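Local structure of conserved hypothetical protein (Corynebacterium diphtheriae NCTC 13129, 2GS5) at residues Pro143-Leu146 with Ala147-Glu151; Trp174-Val177 with Met178-Gln181. The protein is of unknown function but belongs to the YqgE/AlgH (UPF0301) family, whose members share a conserved AlgH-like domain. One frame throughout, in Å; residues are numbered along the deposited sequence.

Contact 1 of 2, residues Pro143-Leu146 with Ala147-Glu151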
loop_
_atom_site.group_PDB
_atom_site.type_symbol
_atom_site.label_atom_id
_atom_site.label_comp_id
_atom_site.label_asym_id
_atom_site.label_seq_id
_atom_site.Cartn_x
_atom_site.Cartn_y
_atom_site.Cartn_z
ATOM N N PRO A 143 -17.167 -6.878 5.024
ATOM C CA PRO A 143 -17.323 -8.050 4.171
ATOM C C PRO A 143 -18.184 -7.763 2.951
ATOM O O PRO A 143 -19.256 -7.181 3.085
ATOM C CB PRO A 143 -18.032 -9.046 5.083
ATOM C CG PRO A 143 -17.617 -8.670 6.448
ATOM C CD PRO A 143 -17.449 -7.182 6.437
ATOM N N GLY A 144 -17.702 -8.151 1.777
ATOM C CA GLY A 144 -18.443 -7.970 0.531
ATOM C C GLY A 144 -18.392 -6.576 -0.078
ATOM O O GLY A 144 -18.743 -6.394 -1.243
ATOM N N GLN A 145 -17.936 -5.587 0.690
ATOM C CA GLN A 145 -18.015 -4.191 0.255
ATOM C C GLN A 145 -16.940 -3.832 -0.770
ATOM O O GLN A 145 -17.214 -3.092 -1.719
ATOM C CB GLN A 145 -17.947 -3.258 1.472
ATOM C CG GLN A 145 -18.121 -1.772 1.175
ATOM C CD GLN A 145 -19.460 -1.397 0.555
ATOM O OE1 GLN A 145 -20.493 -2.021 0.825
ATOM N NE2 GLN A 145 -19.447 -0.354 -0.275
ATOM N N LEU A 146 -15.732 -4.368 -0.604
ATOM C CA LEU A 146 -14.684 -4.146 -1.598
ATOM C C LEU A 146 -15.124 -4.708 -2.947
ATOM O O LEU A 146 -14.977 -4.042 -3.971
ATOM C CB LEU A 146 -13.353 -4.758 -1.169
ATOM C CG LEU A 146 -12.218 -4.617 -2.187
ATOM C CD1 LEU A 146 -11.998 -3.154 -2.578
ATOM C CD2 LEU A 146 -10.955 -5.226 -1.614
ATOM N N ALA A 147 -15.686 -5.918 -2.946
ATOM C CA ALA A 147 -16.195 -6.523 -4.178
ATOM C C ALA A 147 -17.230 -5.633 -4.858
ATOM O O ALA A 147 -17.189 -5.422 -6.076
ATOM C CB ALA A 147 -16.802 -7.866 -3.875
ATOM N N GLN A 148 -18.166 -5.114 -4.069
ATOM C CA GLN A 148 -19.183 -4.205 -4.597
ATOM C C GLN A 148 -18.551 -2.966 -5.234
ATOM O O GLN A 148 -18.927 -2.552 -6.323
ATOM C CB GLN A 148 -20.152 -3.782 -3.493
ATOM C CG GLN A 148 -21.265 -2.872 -3.971
ATOM C CD GLN A 148 -22.205 -3.556 -4.943
ATOM O OE1 GLN A 148 -22.254 -3.218 -6.134
ATOM N NE2 GLN A 148 -22.959 -4.530 -4.442
ATOM N N GLU A 149 -17.578 -2.379 -4.550
ATOM C CA GLU A 149 -16.920 -1.170 -5.064
ATOM C C GLU A 149 -16.130 -1.449 -6.337
ATOM O O GLU A 149 -16.118 -0.621 -7.238
ATOM C CB GLU A 149 -16.039 -0.534 -3.983
ATOM C CG GLU A 149 -16.891 0.029 -2.860
ATOM C CD GLU A 149 -16.119 0.670 -1.741
ATOM O OE1 GLU A 149 -14.888 0.834 -1.867
ATOM O OE2 GLU A 149 -16.758 1.028 -0.728
ATOM N N ILE A 150 -15.478 -2.607 -6.407
ATOM C CA ILE A 150 -14.773 -2.999 -7.625
ATOM C C ILE A 150 -15.763 -3.146 -8.792
ATOM O O ILE A 150 -15.531 -2.607 -9.876
ATOM C CB ILE A 150 -13.942 -4.288 -7.415
ATOM C CG1 ILE A 150 -12.758 -4.008 -6.484
ATOM C CG2 ILE A 150 -13.441 -4.852 -8.765
ATOM C CD1 ILE A 150 -12.126 -5.255 -5.923
ATOM N N GLU A 151 -16.884 -3.814 -8.539
ATOM C CA GLU A 151 -17.941 -3.968 -9.550
ATOM C C GLU A 151 -18.483 -2.621 -10.022
ATOM O O GLU A 151 -18.849 -2.463 -11.194
ATOM C CB GLU A 151 -19.079 -4.830 -8.999
ATOM C CG GLU A 151 -18.691 -6.293 -8.836
ATOM C CD GLU A 151 -19.606 -7.075 -7.914
ATOM O OE1 GLU A 151 -20.691 -6.564 -7.540
ATOM O OE2 GLU A 151 -19.239 -8.223 -7.562
#

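Contact 2 of 2, residues Trp174-Val177 with Met178-Gln181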
loop_
_atom_site.group_PDB
_atom_site.type_symbol
_atom_site.label_atom_id
_atom_site.label_comp_id
_atom_site.label_asym_id
_atom_site.label_seq_id
_atom_site.Cartn_x
_atom_site.Cartn_y
_atom_site.Cartn_z
ATOM N N TRP A 174 0.287 7.119 -7.555
ATOM C CA TRP A 174 -0.882 6.749 -8.353
ATOM C C TRP A 174 -0.549 6.727 -9.850
ATOM O O TRP A 174 -0.838 5.755 -10.542
ATOM C CB TRP A 174 -2.040 7.703 -8.052
ATOM C CG TRP A 174 -3.315 7.365 -8.743
ATOM C CD1 TRP A 174 -4.311 6.552 -8.281
ATOM C CD2 TRP A 174 -3.757 7.860 -10.008
ATOM N NE1 TRP A 174 -5.338 6.495 -9.189
ATOM C CE2 TRP A 174 -5.025 7.287 -10.263
ATOM C CE3 TRP A 174 -3.204 8.731 -10.962
ATOM C CZ2 TRP A 174 -5.746 7.549 -11.429
ATOM C CZ3 TRP A 174 -3.924 8.989 -12.120
ATOM C CH2 TRP A 174 -5.183 8.404 -12.343
ATOM N N GLY A 175 0.096 7.783 -10.335
ATOM C CA GLY A 175 0.529 7.832 -11.724
ATOM C C GLY A 175 1.460 6.697 -12.120
ATOM O O GLY A 175 1.296 6.096 -13.186
ATOM N N ASP A 176 2.435 6.395 -11.263
ATOM C CA ASP A 176 3.397 5.342 -11.558
ATOM C C ASP A 176 2.709 3.979 -11.629
ATOM O O ASP A 176 2.996 3.174 -12.509
ATOM C CB ASP A 176 4.508 5.296 -10.502
ATOM C CG ASP A 176 5.444 6.495 -10.564
ATOM O OD1 ASP A 176 5.266 7.383 -11.422
ATOM O OD2 ASP A 176 6.385 6.538 -9.737
ATOM N N VAL A 177 1.772 3.723 -10.724
ATOM C CA VAL A 177 1.067 2.433 -10.749
ATOM C C VAL A 177 0.198 2.331 -12.005
ATOM O O VAL A 177 0.161 1.286 -12.643
ATOM C CB VAL A 177 0.220 2.188 -9.480
ATOM C CG1 VAL A 177 -0.547 0.877 -9.603
ATOM C CG2 VAL A 177 1.120 2.178 -8.245
HETATM N N MSE A 178 -0.478 3.420 -12.379
HETATM C CA MSE A 178 -1.308 3.428 -13.584
HETATM C C MSE A 178 -0.484 3.115 -14.835
HETATM O O MSE A 178 -0.945 2.418 -15.734
HETATM C CB MSE A 178 -2.013 4.788 -13.737
HETATM C CG MSE A 178 -3.142 5.022 -12.739
HETATM SE SE MSE A 178 -4.731 3.938 -13.107
HETATM C CE MSE A 178 -5.435 4.964 -14.609
ATOM N N ARG A 179 0.741 3.619 -14.880
ATOM C CA ARG A 179 1.628 3.358 -16.024
ATOM C C ARG A 179 2.061 1.892 -16.206
ATOM O O ARG A 179 2.464 1.509 -17.315
ATOM C CB ARG A 179 2.861 4.245 -15.953
ATOM C CG ARG A 179 2.627 5.616 -16.532
ATOM C CD ARG A 179 3.894 6.452 -16.441
ATOM N NE ARG A 179 4.089 7.034 -15.112
ATOM C CZ ARG A 179 3.434 8.106 -14.662
ATOM N NH1 ARG A 179 3.694 8.578 -13.455
ATOM N NH2 ARG A 179 2.523 8.708 -15.410
ATOM N N ARG A 180 1.985 1.088 -15.144
ATOM C CA ARG A 180 2.301 -0.346 -15.218
ATOM C C ARG A 180 1.157 -1.215 -15.718
ATOM O O ARG A 180 1.356 -2.403 -15.978
ATOM C CB ARG A 180 2.658 -0.900 -13.833
ATOM C CG ARG A 180 3.870 -0.331 -13.172
ATOM C CD ARG A 180 4.407 -1.326 -12.150
ATOM N NE ARG A 180 3.455 -1.671 -11.078
ATOM C CZ ARG A 180 3.358 -1.028 -9.911
ATOM N NH1 ARG A 180 4.124 0.023 -9.645
ATOM N NH2 ARG A 180 2.486 -1.439 -8.998
ATOM N N GLN A 181 -0.049 -0.659 -15.800
ATOM C CA GLN A 181 -1.249 -1.462 -16.058
ATOM C C GLN A 181 -1.533 -1.597 -17.545
ATOM O O GLN A 181 -0.986 -0.845 -18.334
ATOM C CB GLN A 181 -2.441 -0.849 -15.319
ATOM C CG GLN A 181 -2.190 -0.628 -13.824
ATOM C CD GLN A 181 -1.555 -1.841 -13.151
ATOM O OE1 GLN A 181 -1.958 -2.970 -13.407
ATOM N NE2 GLN A 181 -0.561 -1.609 -12.296
HETATM O O HOH W 1 6.159 5.660 -13.632
#

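Contact 1 of 2, residues Pro143-Leu146 with Ala147-Glu151
The short helix 145-151, with Gly144 at its N-cap, shows how i to i+4 spacing sorts side chains along a helix, with Gln145 paired to Glu149 on one flank and Leu146 to Ile150 on another. The carbonyl oxygen of Gly144 receives the first backbone bond, from Gln148 N at 3.2 Å. Two shorter bonds follow, each 2.9 Å long, from Glu149 N to Gln145 O and from Ile150 N to Leu146 O.

Beside these backbone bonds, the amide of Gln145 reaches forward to the carboxylate one turn on. Its NE2 donates to Glu149 OE2 across 3.1 Å, and the N-H points almost straight at the oxygen (175°). The acceptor lies in the plane of the Gln145 amide. NE2 meets OE2 on its anti side, somewhat out of the carboxylate plane, and the two flat groups are turned 74° against each other. A bend at chi2 of Gln145 (61°) turns the amide toward its partner, while the Glu149 chain runs extended beyond CG. The other carboxylate oxygen, Glu149 OE1, accepts from the indole nitrogens of both Trp141 and Trp155. With both oxygens engaged, the carboxylate is restrained in its rotation, and these donors would be expected to stabilise its negative charge.

On the apolar flank Ile150 CD1 comes within 3.8 Å of Leu146 CG.

This apolar flank turns inward: Leu146 rests on Trp155 and Pro15, and Ile150 on Val157, Arg12 and Pro15. The helix thus packs against strand 155-159, which follows it in the chain, while the Glu149 carboxylate ties it to that strand and to the end of strand 129-141, which precedes it.

Contact 2 of 2, residues Trp174-Val177 with Met178-Gln181
Three flat groups, the indole of Trp174 and the guanidinium groups of Arg179 and Arg180, each receive on one face a residue three or four places earlier or later in the chain. Over the six-membered ring of Trp174 sits Met178 CG, 3.7 Å from the ring centroid and only 6° off its normal, a CH-pi contact. The selenium of this selenomethionine lies farther out and obliquely, SE being 4.6 Å from the same Trp174 centroid in a Met-aromatic contact. Bends at chi2 and chi3 of Met178 (both close to -75°) fold the chain across the ring.

The Arg179 guanidinium carries Gly175 O over its centre, 3.3 Å above the plane. Asp176 OD1 meets its edge: NH1 of Arg179 donates to Asp176 OD1 at 2.8 Å, a salt bridge lying in the guanidinium plane although the carboxylate is turned steeply against it. A water accepts from Arg179 NE and gives a weak bond to Asp176 OD1, so the same edge is joined twice to one oxygen. Val177 CG1 lies over one face of the Arg180 guanidinium, whose NH2 forms a salt bridge with Asp164. The indole NE1 donates to Ala23 O and Arg179 NH1 to Thr190 O, while Arg34 and Phe191 make cation-pi contacts with Trp174 and Arg179 respectively.

Val177 O is gripped from opposite faces of its carbonyl plane, by Arg180 N at 3.1 Å and by Gln181 NE2 at 3.0 Å. The Gln181 side-chain amide thus adds a second bond beside the backbone one.

Trp174, Val177 and Met178 all pack on Val22 of strand 19-23, and the first two also on Val36 of strand 36-42; Gln181 continues the interface onto Phe156 and Ala158 of strand 155-159.

Overall arrangement
Contacts 1 and 2 follow in series along the chain, contact 1 on helix 145-151 and contact 2 on helix 173-179, with strand 155-159 and helix 162-166 between them. Their centres are 22 Å apart and their nearest atoms about 13 Å, without touching. What joins them is the mixed sheet: Leu146 and Ile150 of helix 145-151 and Gln181, just beyond helix 173-179, rest on strand 155-159, which pairs antiparallel with strand 19-23, and helix 173-179 extends the packing to strands 19-23 and 36-42. Contact 1 lies near the surface, 18 Å from the chain centre, contact 2 deeper at 13 Å. Both fall within the AlgH-like range, illustrating how short helices can cover one sheet at separate places.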